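Side-chain contacts in nucleoporin NUP82 (Chaetomium thermophilum, PDB 5CWW), which probably serves as a structural constituent of the nuclear pore complex and as a docking partner for transport factors in protein and mRNA traffic: residues K110-D115 with T136-I141; Q126-V131 with A178-L183; L190-E195 with R200-S205; A214-I219 with L288-T293; T271-M276 with V281-P286. One frame throughout, in Å; residues are numbered along the deposited sequence.

In the fold
The chain is the N-terminal part of NUP82, whose successive four-stranded antiparallel sheets fit the blades of a beta-propeller of the WD-repeat type. Contacts 3 and 5 lie within blades, as hairpin pairs; contacts 1, 2 and 4 join blades or the segments that link them. Contacts 1 and 2 meet in one sheet, where Cys140 N lies 2.8 Å from Leu129 O. From contact 2 the packing passes to contact 3, with centres about 9 Å apart, through Trp180 and Leu190. Contact 4 is closer still to contact 3, at about 8 Å between centres. Contact 5 reaches contact 3 through Leu274 and Val193, whereas contacts 1 and 5 lie about 27 Å apart, centre to centre.

Contact 1 of 5, residues K110-D115 with T136-I141; sequences KTPVAD and TVHICI
Val113, which packs against the ring of His138, has its own backbone N linked to Thr111 OG1 by a weak hydrogen bond of 3.5 Å. The same Thr111 OG1 is hydrogen-bonded to Lys62 O, in the turn between strands 55-60 and 63-68, and together the two bonds probably help to shape the turn that follows strand 106-110. The turn offers two apolar groups to the imidazole. Pro112 CG lies 3.6 Å from His138 CD2 and 3.8 Å from NE2. Val113 CG1 comes to the other half of the ring, 3.8 Å from His138 ND1, its branch crossing the imidazole at a slant. Both groups arrive obliquely. The histidine is directed at the turn by a first torsion of -70°, with CG anti to its carbonyl carbon. Phe160 also touches Pro112, and Thr162 touches His138, so strand 160-162, next to strand 137-141 in the sheet, adds to the packing. A glycine in place of His138 would probably leave a gap beside Pro112 CG and Val113 CG1 and let the turn shift. The polar bonds stay within the loop linking strands 106-110 and 119-122, and the two segments meet through van der Waals packing of apolar groups on an imidazole.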
# COMPACT_ATOMS: atom_id res chain seq x y z
N LYS B 110 14.36 -16.24 -19.06
CA LYS B 110 14.16 -17.24 -18.02
C LYS B 110 14.52 -16.62 -16.68
O LYS B 110 15.47 -15.85 -16.57
CB LYS B 110 15.00 -18.49 -18.29
CG LYS B 110 14.30 -19.54 -19.14
CD LYS B 110 13.12 -20.18 -18.40
CE LYS B 110 12.47 -21.27 -19.22
NZ LYS B 110 11.28 -21.85 -18.52
N THR B 111 13.74 -16.97 -15.66
CA THR B 111 13.91 -16.40 -14.32
C THR B 111 14.15 -17.51 -13.30
O THR B 111 13.86 -18.67 -13.57
CB THR B 111 12.68 -15.57 -13.90
OG1 THR B 111 11.62 -16.45 -13.53
CG2 THR B 111 12.22 -14.67 -15.03
N PRO B 112 14.68 -17.15 -12.12
CA PRO B 112 14.91 -18.13 -11.06
C PRO B 112 13.74 -18.30 -10.11
O PRO B 112 13.90 -18.95 -9.07
CB PRO B 112 16.12 -17.54 -10.33
CG PRO B 112 15.92 -16.07 -10.45
CD PRO B 112 15.28 -15.84 -11.79
N VAL B 113 12.57 -17.75 -10.44
CA VAL B 113 11.42 -17.86 -9.54
C VAL B 113 10.98 -19.31 -9.39
O VAL B 113 11.23 -20.14 -10.27
CB VAL B 113 10.22 -17.01 -10.04
CG1 VAL B 113 10.61 -15.53 -10.09
CG2 VAL B 113 9.72 -17.51 -11.40
N ALA B 114 10.32 -19.61 -8.28
CA ALA B 114 9.86 -20.97 -7.99
C ALA B 114 8.34 -21.08 -8.10
O ALA B 114 7.77 -22.15 -7.87
CB ALA B 114 10.31 -21.39 -6.60
N ASP B 115 7.68 -19.98 -8.47
CA ASP B 115 6.24 -19.97 -8.64
C ASP B 115 5.85 -18.95 -9.70
O ASP B 115 6.66 -18.11 -10.08
CB ASP B 115 5.54 -19.66 -7.32
CG ASP B 115 4.12 -20.20 -7.25
OD1 ASP B 115 3.53 -20.46 -8.32
OD2 ASP B 115 3.60 -20.37 -6.13
N THR B 136 7.76 -14.08 -3.04
CA THR B 136 9.15 -13.76 -3.33
C THR B 136 9.30 -12.52 -4.20
O THR B 136 8.37 -12.12 -4.90
CB THR B 136 9.86 -14.94 -4.04
OG1 THR B 136 9.29 -15.14 -5.34
CG2 THR B 136 9.72 -16.22 -3.22
N VAL B 137 10.48 -11.91 -4.13
CA VAL B 137 10.79 -10.71 -4.91
C VAL B 137 12.19 -10.83 -5.51
O VAL B 137 13.17 -11.00 -4.79
CB VAL B 137 10.71 -9.43 -4.05
CG1 VAL B 137 10.97 -8.19 -4.91
CG2 VAL B 137 9.36 -9.33 -3.36
N HIS B 138 12.26 -10.73 -6.84
CA HIS B 138 13.53 -10.67 -7.54
C HIS B 138 13.67 -9.34 -8.27
O HIS B 138 12.69 -8.79 -8.76
CB HIS B 138 13.67 -11.83 -8.54
CG HIS B 138 13.83 -13.17 -7.90
ND1 HIS B 138 12.76 -13.87 -7.37
CD2 HIS B 138 14.92 -13.93 -7.70
CE1 HIS B 138 13.20 -15.02 -6.87
NE2 HIS B 138 14.51 -15.08 -7.06
N ILE B 139 14.90 -8.84 -8.34
CA ILE B 139 15.20 -7.63 -9.09
C ILE B 139 15.99 -8.00 -10.34
O ILE B 139 17.10 -8.52 -10.25
CB ILE B 139 16.01 -6.62 -8.26
CG1 ILE B 139 15.30 -6.32 -6.93
CG2 ILE B 139 16.23 -5.33 -9.06
CD1 ILE B 139 13.90 -5.77 -7.08
N CYS B 140 15.41 -7.73 -11.50
CA CYS B 140 16.07 -8.00 -12.77
C CYS B 140 16.79 -6.77 -13.28
O CYS B 140 16.18 -5.71 -13.47
CB CYS B 140 15.06 -8.48 -13.81
SG CYS B 140 15.80 -8.87 -15.42
N ILE B 141 18.10 -6.90 -13.48
CA ILE B 141 18.88 -5.87 -14.13
C ILE B 141 18.60 -5.96 -15.62
O ILE B 141 19.11 -6.84 -16.30
CB ILE B 141 20.39 -6.03 -13.86
CG1 ILE B 141 20.65 -6.22 -12.36
CG2 ILE B 141 21.16 -4.82 -14.38
CD1 ILE B 141 20.05 -5.15 -11.47

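Contact 2 of 5, residues Q126-V131 with A178-L183; sequences QDFLAV and AVWHPL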
# COMPACT_ATOMS: atom_id res chain seq x y z
N GLN B 126 13.81 2.95 -15.50
CA GLN B 126 13.56 1.83 -16.40
C GLN B 126 14.81 0.98 -16.64
O GLN B 126 14.99 0.43 -17.73
CB GLN B 126 13.01 2.34 -17.73
CG GLN B 126 11.76 3.20 -17.59
CD GLN B 126 11.25 3.73 -18.91
OE1 GLN B 126 12.02 4.02 -19.82
NE2 GLN B 126 9.93 3.85 -19.02
N ASP B 127 15.65 0.86 -15.62
CA ASP B 127 16.84 0.00 -15.69
C ASP B 127 16.68 -1.23 -14.81
O ASP B 127 17.29 -2.27 -15.07
CB ASP B 127 18.09 0.79 -15.30
CG ASP B 127 17.91 1.57 -14.01
OD1 ASP B 127 16.76 1.70 -13.54
OD2 ASP B 127 18.92 2.08 -13.48
N PHE B 128 15.86 -1.12 -13.76
CA PHE B 128 15.55 -2.25 -12.88
C PHE B 128 14.09 -2.68 -13.03
O PHE B 128 13.21 -1.85 -13.24
CB PHE B 128 15.82 -1.90 -11.41
CG PHE B 128 17.27 -1.70 -11.07
CD1 PHE B 128 18.27 -1.82 -12.02
CD2 PHE B 128 17.64 -1.38 -9.77
CE1 PHE B 128 19.60 -1.63 -11.69
CE2 PHE B 128 18.97 -1.20 -9.43
CZ PHE B 128 19.95 -1.32 -10.39
N LEU B 129 13.85 -3.98 -12.89
CA LEU B 129 12.50 -4.53 -12.94
C LEU B 129 12.25 -5.43 -11.73
O LEU B 129 12.93 -6.44 -11.55
CB LEU B 129 12.28 -5.31 -14.23
CG LEU B 129 10.89 -5.93 -14.42
CD1 LEU B 129 9.84 -4.84 -14.63
CD2 LEU B 129 10.89 -6.91 -15.58
N ALA B 130 11.28 -5.05 -10.91
CA ALA B 130 10.89 -5.86 -9.76
C ALA B 130 9.98 -6.99 -10.21
O ALA B 130 9.00 -6.77 -10.93
CB ALA B 130 10.20 -5.00 -8.71
N VAL B 131 10.30 -8.21 -9.78
CA VAL B 131 9.58 -9.42 -10.20
C VAL B 131 9.02 -10.15 -8.99
O VAL B 131 9.77 -10.71 -8.19
CB VAL B 131 10.50 -10.37 -11.00
CG1 VAL B 131 9.72 -11.59 -11.48
CG2 VAL B 131 11.14 -9.64 -12.17
N ALA B 178 4.91 -3.73 -4.44
CA ALA B 178 6.28 -3.27 -4.61
C ALA B 178 6.23 -1.99 -5.43
O ALA B 178 5.81 -2.01 -6.58
CB ALA B 178 7.13 -4.32 -5.29
N VAL B 179 6.65 -0.88 -4.82
CA VAL B 179 6.61 0.41 -5.48
C VAL B 179 7.92 1.14 -5.26
O VAL B 179 8.46 1.17 -4.16
CB VAL B 179 5.44 1.28 -4.98
CG1 VAL B 179 4.11 0.69 -5.42
CG2 VAL B 179 5.48 1.43 -3.46
N TRP B 180 8.45 1.73 -6.33
CA TRP B 180 9.71 2.44 -6.27
C TRP B 180 9.48 3.81 -5.66
O TRP B 180 8.47 4.46 -5.95
CB TRP B 180 10.34 2.54 -7.67
CG TRP B 180 10.63 1.20 -8.27
CD1 TRP B 180 9.78 0.43 -9.02
CD2 TRP B 180 11.85 0.45 -8.16
NE1 TRP B 180 10.40 -0.74 -9.39
CE2 TRP B 180 11.67 -0.75 -8.88
CE3 TRP B 180 13.08 0.69 -7.54
CZ2 TRP B 180 12.68 -1.71 -8.98
CZ3 TRP B 180 14.07 -0.27 -7.64
CH2 TRP B 180 13.87 -1.46 -8.36
N HIS B 181 10.40 4.26 -4.82
CA HIS B 181 10.23 5.54 -4.16
C HIS B 181 10.44 6.69 -5.16
O HIS B 181 11.46 6.72 -5.84
CB HIS B 181 11.20 5.69 -2.98
CG HIS B 181 10.77 6.72 -1.98
ND1 HIS B 181 10.71 8.06 -2.28
CD2 HIS B 181 10.36 6.60 -0.70
CE1 HIS B 181 10.29 8.73 -1.22
NE2 HIS B 181 10.07 7.87 -0.25
N PRO B 182 9.48 7.62 -5.25
CA PRO B 182 9.58 8.73 -6.20
C PRO B 182 10.85 9.56 -6.05
O PRO B 182 11.28 10.21 -7.01
CB PRO B 182 8.35 9.59 -5.88
CG PRO B 182 7.40 8.68 -5.22
CD PRO B 182 8.22 7.67 -4.49
N LEU B 183 11.44 9.55 -4.86
CA LEU B 183 12.58 10.40 -4.54
C LEU B 183 13.86 9.58 -4.32
O LEU B 183 14.87 10.12 -3.87
CB LEU B 183 12.29 11.24 -3.30
CG LEU B 183 11.00 12.07 -3.35
CD1 LEU B 183 10.82 12.83 -2.05
CD2 LEU B 183 11.00 13.02 -4.54
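Strands 128-131 and 178-180 belong to different sheets, so they share side-chain packing and no backbone pairing; Ala130 CA and Ala178 CA are 7.4 Å apart. The separation is bridged by the indole of Trp180, which reaches across from the first strand of its sheet. Its CH2 corner presses on Phe128 CB at 3.6 Å and lies 4.0 Å from Phe128 CD2, close to the plane of the phenyl ring and at its edge. The two side chains cross at about a right angle. Next to that corner, Trp180 CZ2 meets Ala130 CB at 4.1 Å, where a small methyl leaves room for the six-membered ring. A chi1 of -61° sets CG beside the backbone N and swings the indole at strand 128-131, and its NE1 is hydrogen-bonded to Val121 O of the adjacent strand. Beyond the tryptophan, Leu183 N donates to His181 ND1 over 3.1 Å, almost exactly in the imidazole plane, while His181 NE2 bonds to Leu287 O. An accepting ND1 beside an NE2 bonded to a carbonyl is consistent with a neutral ring protonated on NE2. Cutting Trp180 back to an alanine is likely to open a gap between the two sheets and leave Val121 O without this partner. The blade-to-blade interface is thus apolar, with the indole N-H of Trp180 satisfied by Val121 O.

Contact 3 of 5, residues L190-E195 with R200-S205; sequences LVTVTE and RVWELS
The antiparallel hairpin of strands 189-194 and 198-203 carries a tryptophan and a threonine which, with a histidine from the loop ahead of strand 175-180, fit the Trp-Ser/Thr-His part of the structural tetrad of WD repeats. At its heart Trp202 NE1 donates to Thr192 OG1 over 2.9 Å; the bond is nearly straight at 173° and lies in the indole plane. Thr192 OG1 is also hydrogen-bonded to His168 NE2, from that loop, and to a water at 3.0 Å. That water in turn accepts a weak hydrogen bond from Arg200 NE. A first torsion of 61° tucks the hydroxyl between the backbone N and the carbonyl carbon, turning it toward the indole, while the methyl CG2 stands 3.5 Å from the same NE1. The backbone holds this pair in register: Leu190 and Trp202 bond to each other through both N-H and C=O, Trp202 N to Leu190 O at 2.7 Å, and Thr192 and Arg200 do the same. Leu190 O also lies in the indole plane, at the edge, 3.4 Å from Trp202 CD1. Farther along, Thr194 CG2 touches Arg200 NH2 at 3.5 Å near the guanidinium plane, whereas Thr194 OG1 turns to Asp196 OD1 in the connecting turn and to Ile198 N at the start of the next strand. With three partners gripping one buried hydroxyl, the rotation of both side chains is probably restricted, and the blade is tied to the loop that carries His168.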
# COMPACT_ATOMS: atom_id res chain seq x y z
N LEU B 190 13.47 0.95 -3.40
CA LEU B 190 12.23 0.19 -3.53
C LEU B 190 11.53 0.00 -2.19
O LEU B 190 12.17 -0.24 -1.17
CB LEU B 190 12.52 -1.19 -4.15
CG LEU B 190 11.31 -2.11 -4.36
CD1 LEU B 190 10.36 -1.54 -5.40
CD2 LEU B 190 11.77 -3.50 -4.76
N VAL B 191 10.20 0.12 -2.21
CA VAL B 191 9.38 -0.14 -1.04
C VAL B 191 8.53 -1.38 -1.27
O VAL B 191 7.79 -1.45 -2.25
CB VAL B 191 8.45 1.05 -0.70
CG1 VAL B 191 7.58 0.73 0.51
CG2 VAL B 191 9.27 2.31 -0.45
N THR B 192 8.65 -2.36 -0.37
CA THR B 192 7.80 -3.54 -0.41
C THR B 192 6.86 -3.52 0.79
O THR B 192 7.20 -3.02 1.86
CB THR B 192 8.62 -4.85 -0.41
OG1 THR B 192 9.41 -4.94 0.78
CG2 THR B 192 9.54 -4.90 -1.63
N VAL B 193 5.66 -4.05 0.59
CA VAL B 193 4.66 -4.14 1.64
C VAL B 193 4.04 -5.53 1.62
O VAL B 193 3.67 -6.04 0.56
CB VAL B 193 3.55 -3.07 1.47
CG1 VAL B 193 2.62 -3.07 2.68
CG2 VAL B 193 4.16 -1.69 1.27
N THR B 194 3.94 -6.14 2.80
CA THR B 194 3.38 -7.47 2.95
C THR B 194 1.96 -7.40 3.48
O THR B 194 1.53 -6.36 3.98
CB THR B 194 4.24 -8.33 3.90
OG1 THR B 194 4.39 -7.65 5.15
CG2 THR B 194 5.62 -8.58 3.31
N GLU B 195 1.23 -8.51 3.36
CA GLU B 195 -0.13 -8.60 3.90
C GLU B 195 -0.20 -8.23 5.38
O GLU B 195 -1.16 -7.60 5.81
CB GLU B 195 -0.68 -10.02 3.72
CG GLU B 195 -1.23 -10.30 2.34
CD GLU B 195 -1.95 -11.64 2.27
OE1 GLU B 195 -1.61 -12.54 3.06
OE2 GLU B 195 -2.87 -11.77 1.43
N ARG B 200 8.93 -2.14 4.11
CA ARG B 200 10.38 -2.26 4.02
C ARG B 200 10.94 -1.44 2.87
O ARG B 200 10.52 -1.59 1.72
CB ARG B 200 10.77 -3.73 3.86
CG ARG B 200 10.82 -4.49 5.18
CD ARG B 200 11.20 -5.94 4.98
NE ARG B 200 10.03 -6.78 4.75
CZ ARG B 200 9.48 -7.59 5.65
NH1 ARG B 200 9.99 -7.71 6.87
NH2 ARG B 200 8.41 -8.30 5.32
N VAL B 201 11.88 -0.56 3.21
CA VAL B 201 12.58 0.26 2.23
C VAL B 201 13.93 -0.37 1.88
O VAL B 201 14.78 -0.56 2.75
CB VAL B 201 12.80 1.69 2.76
CG1 VAL B 201 13.48 2.55 1.70
CG2 VAL B 201 11.47 2.32 3.19
N TRP B 202 14.12 -0.69 0.60
CA TRP B 202 15.37 -1.25 0.10
C TRP B 202 16.06 -0.23 -0.79
O TRP B 202 15.45 0.28 -1.73
CB TRP B 202 15.14 -2.54 -0.67
CG TRP B 202 14.15 -3.48 -0.04
CD1 TRP B 202 12.79 -3.37 -0.06
CD2 TRP B 202 14.45 -4.68 0.67
NE1 TRP B 202 12.22 -4.42 0.61
CE2 TRP B 202 13.22 -5.25 1.07
CE3 TRP B 202 15.63 -5.34 1.02
CZ2 TRP B 202 13.14 -6.43 1.80
CZ3 TRP B 202 15.55 -6.52 1.74
CH2 TRP B 202 14.32 -7.05 2.12
N GLU B 203 17.33 0.05 -0.52
CA GLU B 203 18.11 0.98 -1.33
C GLU B 203 19.20 0.24 -2.08
O GLU B 203 20.27 -0.05 -1.54
CB GLU B 203 18.69 2.08 -0.45
CG GLU B 203 17.61 2.93 0.22
CD GLU B 203 18.18 4.00 1.14
OE1 GLU B 203 19.02 4.80 0.68
OE2 GLU B 203 17.78 4.03 2.32
N LEU B 204 18.92 -0.07 -3.34
CA LEU B 204 19.71 -1.04 -4.10
C LEU B 204 20.97 -0.47 -4.73
O LEU B 204 20.98 0.65 -5.25
CB LEU B 204 18.84 -1.66 -5.19
CG LEU B 204 17.48 -2.18 -4.73
CD1 LEU B 204 16.68 -2.72 -5.90
CD2 LEU B 204 17.65 -3.25 -3.65
N SER B 205 22.04 -1.26 -4.67
CA SER B 205 23.28 -0.97 -5.37
C SER B 205 23.88 -2.27 -5.86
O SER B 205 24.14 -3.18 -5.07
CB SER B 205 24.26 -0.22 -4.46
OG SER B 205 25.50 -0.03 -5.12
O HOH W 1 7.75 -5.64 3.21

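Contact 4 of 5, residues A214-I219 with L288-T293; sequences APTLAI and LPQRWT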
# COMPACT_ATOMS: atom_id res chain seq x y z
N ALA B 214 19.10 -7.17 2.83
CA ALA B 214 18.43 -6.55 3.97
C ALA B 214 17.94 -5.15 3.63
O ALA B 214 18.58 -4.43 2.86
CB ALA B 214 19.38 -6.50 5.16
N PRO B 215 16.80 -4.74 4.21
CA PRO B 215 16.31 -3.38 3.98
C PRO B 215 17.00 -2.36 4.88
O PRO B 215 17.52 -2.72 5.93
CB PRO B 215 14.82 -3.50 4.33
CG PRO B 215 14.77 -4.56 5.37
CD PRO B 215 15.89 -5.52 5.07
N THR B 216 17.00 -1.10 4.45
CA THR B 216 17.57 -0.02 5.24
C THR B 216 16.60 0.39 6.34
O THR B 216 17.00 0.88 7.39
CB THR B 216 17.90 1.20 4.36
OG1 THR B 216 16.70 1.68 3.73
CG2 THR B 216 18.92 0.84 3.30
N LEU B 217 15.31 0.18 6.08
CA LEU B 217 14.25 0.52 7.03
C LEU B 217 13.16 -0.54 7.00
O LEU B 217 12.77 -1.00 5.93
CB LEU B 217 13.66 1.90 6.70
CG LEU B 217 12.64 2.47 7.69
CD1 LEU B 217 13.29 2.76 9.04
CD2 LEU B 217 12.01 3.74 7.12
N ALA B 218 12.68 -0.92 8.17
CA ALA B 218 11.63 -1.93 8.29
C ALA B 218 10.66 -1.49 9.38
O ALA B 218 11.04 -1.33 10.53
CB ALA B 218 12.21 -3.29 8.61
N ILE B 219 9.39 -1.32 8.99
CA ILE B 219 8.38 -0.79 9.89
C ILE B 219 7.21 -1.76 10.02
O ILE B 219 6.57 -2.09 9.02
CB ILE B 219 7.84 0.57 9.41
CG1 ILE B 219 8.98 1.56 9.19
CG2 ILE B 219 6.84 1.14 10.42
CD1 ILE B 219 8.58 2.80 8.41
N LEU B 288 10.92 8.36 3.89
CA LEU B 288 12.08 8.56 3.03
C LEU B 288 13.12 7.46 3.23
O LEU B 288 13.28 6.95 4.34
CB LEU B 288 12.72 9.92 3.31
CG LEU B 288 11.99 11.16 2.80
CD1 LEU B 288 12.63 12.42 3.38
CD2 LEU B 288 12.00 11.22 1.28
N PRO B 289 13.83 7.09 2.15
CA PRO B 289 15.02 6.25 2.35
C PRO B 289 16.14 7.05 3.01
O PRO B 289 15.98 8.25 3.21
CB PRO B 289 15.39 5.81 0.92
CG PRO B 289 14.73 6.80 0.03
CD PRO B 289 13.50 7.27 0.73
N GLN B 290 17.24 6.39 3.36
CA GLN B 290 18.35 7.05 4.04
C GLN B 290 18.87 8.23 3.23
O GLN B 290 19.32 9.23 3.79
CB GLN B 290 19.49 6.07 4.29
CG GLN B 290 19.15 4.98 5.28
CD GLN B 290 20.32 4.07 5.59
OE1 GLN B 290 20.62 3.80 6.76
NE2 GLN B 290 21.00 3.60 4.55
N ARG B 291 18.81 8.10 1.91
CA ARG B 291 19.23 9.16 1.00
C ARG B 291 18.16 9.37 -0.06
O ARG B 291 17.54 8.40 -0.51
CB ARG B 291 20.58 8.82 0.37
CG ARG B 291 21.77 9.08 1.27
CD ARG B 291 23.04 8.45 0.73
NE ARG B 291 23.20 7.07 1.17
CZ ARG B 291 23.79 6.70 2.30
NH1 ARG B 291 24.29 7.60 3.13
NH2 ARG B 291 23.88 5.41 2.61
N TRP B 292 17.95 10.62 -0.46
CA TRP B 292 16.85 10.94 -1.37
C TRP B 292 17.19 12.12 -2.28
O TRP B 292 18.05 12.95 -1.97
CB TRP B 292 15.58 11.25 -0.57
CG TRP B 292 15.73 12.34 0.45
CD1 TRP B 292 16.53 12.33 1.56
CD2 TRP B 292 15.06 13.60 0.46
NE1 TRP B 292 16.40 13.50 2.25
CE2 TRP B 292 15.50 14.31 1.60
CE3 TRP B 292 14.12 14.21 -0.39
CZ2 TRP B 292 15.04 15.58 1.91
CZ3 TRP B 292 13.67 15.48 -0.07
CH2 TRP B 292 14.13 16.15 1.07
N THR B 293 16.50 12.17 -3.42
CA THR B 293 16.73 13.20 -4.44
C THR B 293 15.43 13.94 -4.73
O THR B 293 14.53 13.38 -5.35
CB THR B 293 17.26 12.58 -5.75
OG1 THR B 293 18.52 11.95 -5.50
CG2 THR B 293 17.43 13.65 -6.83
O HOH W 2 17.57 3.69 7.76
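A classic beta bulge, in which Thr216 and Leu217 both face Val201, lies where the start of strand 217-220 meets the segment leading into strand 291-292. The meeting is carried mainly by Thr216 and Gln290. Thr216 CG2 approaches the amide nitrogen Gln290 NE2 at 3.7 Å, and Thr216 CB lies 4.0 Å from Gln290 CD, so the threonine sets its hydrocarbon part against the carboxamide. The glutamine reaches this far because its chain stays extended beyond CG, with chi2 at -176°. On its other amide atom, a water that donates to Thr216 O at 2.9 Å also gives a weak bond to Gln290 OE1 at 3.2 Å. Leu217 CD2 makes a looser approach to Leu288 O, 4.4 Å away, a carbonyl that is hydrogen-bonded to Arg359 NE. The hydroxyl Thr216 OG1 turns instead to Glu203 OE2 and Val201 O, and Gln290 N binds Glu203 OE2 as well. One carboxylate oxygen thus ties both segments to strand 198-203. Direct contact is left to carbon and a carboxamide nitrogen, while the polar coupling runs indirectly, through Glu203 and a single water: a lightly packed, partly hydrated junction.

Contact 5 of 5, residues T271-M276 with V281-P286; sequences TLWLAM and VYALCP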
# COMPACT_ATOMS: atom_id res chain seq x y z
N THR B 271 4.75 10.54 0.85
CA THR B 271 3.59 9.96 1.52
C THR B 271 3.27 8.59 0.95
O THR B 271 2.93 8.47 -0.22
CB THR B 271 2.36 10.87 1.41
OG1 THR B 271 2.69 12.18 1.88
CG2 THR B 271 1.20 10.31 2.24
N LEU B 272 3.38 7.56 1.79
CA LEU B 272 2.96 6.22 1.40
C LEU B 272 1.51 6.02 1.83
O LEU B 272 1.17 6.20 3.00
CB LEU B 272 3.86 5.16 2.03
CG LEU B 272 3.51 3.71 1.67
CD1 LEU B 272 3.73 3.45 0.19
CD2 LEU B 272 4.33 2.73 2.52
N TRP B 273 0.68 5.65 0.87
CA TRP B 273 -0.73 5.38 1.11
C TRP B 273 -0.98 3.88 1.12
O TRP B 273 -0.40 3.16 0.31
CB TRP B 273 -1.60 6.05 0.05
CG TRP B 273 -1.71 7.54 0.20
CD1 TRP B 273 -0.88 8.48 -0.33
CD2 TRP B 273 -2.73 8.25 0.91
NE1 TRP B 273 -1.32 9.74 0.01
CE2 TRP B 273 -2.45 9.63 0.77
CE3 TRP B 273 -3.84 7.86 1.65
CZ2 TRP B 273 -3.24 10.61 1.35
CZ3 TRP B 273 -4.63 8.84 2.23
CH2 TRP B 273 -4.33 10.20 2.07
N LEU B 274 -1.85 3.42 2.01
CA LEU B 274 -2.17 2.00 2.10
C LEU B 274 -3.66 1.74 2.20
O LEU B 274 -4.39 2.50 2.84
CB LEU B 274 -1.48 1.37 3.31
CG LEU B 274 0.04 1.47 3.37
CD1 LEU B 274 0.47 2.65 4.23
CD2 LEU B 274 0.63 0.17 3.90
N ALA B 275 -4.09 0.65 1.58
CA ALA B 275 -5.48 0.21 1.65
C ALA B 275 -5.54 -1.22 2.18
O ALA B 275 -4.90 -2.12 1.65
CB ALA B 275 -6.14 0.30 0.28
N MET B 276 -6.33 -1.40 3.23
CA MET B 276 -6.53 -2.70 3.85
C MET B 276 -7.75 -3.39 3.25
O MET B 276 -8.69 -2.72 2.81
CB MET B 276 -6.72 -2.55 5.36
CG MET B 276 -5.66 -1.70 6.04
SD MET B 276 -4.01 -2.44 5.98
CE MET B 276 -3.06 -1.20 6.83
N VAL B 281 -8.11 2.87 5.20
CA VAL B 281 -7.05 3.53 4.46
C VAL B 281 -6.12 4.21 5.45
O VAL B 281 -6.56 4.80 6.43
CB VAL B 281 -7.62 4.57 3.46
CG1 VAL B 281 -6.51 5.37 2.81
CG2 VAL B 281 -8.48 3.89 2.40
N TYR B 282 -4.82 4.12 5.17
CA TYR B 282 -3.80 4.71 6.03
C TYR B 282 -2.79 5.50 5.21
O TYR B 282 -2.65 5.28 4.01
CB TYR B 282 -3.07 3.63 6.83
CG TYR B 282 -3.91 2.93 7.87
CD1 TYR B 282 -4.67 1.81 7.54
CD2 TYR B 282 -3.93 3.37 9.18
CE1 TYR B 282 -5.43 1.16 8.49
CE2 TYR B 282 -4.69 2.72 10.14
CZ TYR B 282 -5.43 1.62 9.79
OH TYR B 282 -6.19 0.98 10.74
N ALA B 283 -2.09 6.41 5.87
CA ALA B 283 -1.02 7.18 5.23
C ALA B 283 0.18 7.30 6.16
O ALA B 283 0.03 7.45 7.37
CB ALA B 283 -1.53 8.55 4.83
N LEU B 284 1.37 7.22 5.57
CA LEU B 284 2.63 7.42 6.29
C LEU B 284 3.39 8.57 5.67
O LEU B 284 3.73 8.53 4.49
CB LEU B 284 3.50 6.16 6.23
CG LEU B 284 3.34 5.04 7.25
CD1 LEU B 284 4.35 3.96 6.91
CD2 LEU B 284 3.55 5.53 8.68
N CYS B 285 3.71 9.59 6.47
CA CYS B 285 4.40 10.76 5.95
C CYS B 285 5.19 11.48 7.04
O CYS B 285 4.65 11.75 8.11
CB CYS B 285 3.39 11.72 5.32
SG CYS B 285 4.09 13.29 4.79
N PRO B 286 6.47 11.82 6.77
CA PRO B 286 7.25 11.61 5.55
C PRO B 286 8.06 10.32 5.55
O PRO B 286 8.89 10.12 6.44
CB PRO B 286 8.18 12.82 5.54
CG PRO B 286 8.44 13.07 6.99
CD PRO B 286 7.23 12.59 7.76
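Trp273 and Ala283 meet face to methyl: Ala283 CB sits over the six-membered ring, 3.9 Å from its centroid and only 9° off the normal, a clear CH-pi contact. Val281 CG1 comes instead to the edge of the same indole, near its plane, 3.8 Å from Trp273 CE3. Trp273 can take both because its first torsion of -74° leans the ring across toward the partner strand. On the opposite face of the hairpin, Met276 folds back at chi2 (-66°) and sets its CE 3.5 Å from Tyr282 CD1. The two side chains cross at about a right angle, and the methyl comes at the phenol ring obliquely. Leu272 and Leu284 share the face of Tyr282, with Leu272 CB 4.3 Å from Leu284 CB. Beneath the side chains, Leu272 exchanges backbone bonds with Leu284 and Leu274 with Tyr282; Leu274 N to Tyr282 O measures 2.8 Å, the donor tilted out of the carbonyl plane. Backbone bonds join Trp273 to Cys258 and Val281 to Phe373, on the two flanks of the hairpin. The side of the hairpin bearing Trp273 packs on Phe373 and on strands 389-395 and 427-432, while Leu274 and Leu284 on the other face rest on helix 221-225. Tyr282 also packs on a basic side chain of another protein chain, so the hairpin sits between two neighbouring parts of the fold and borders a partner.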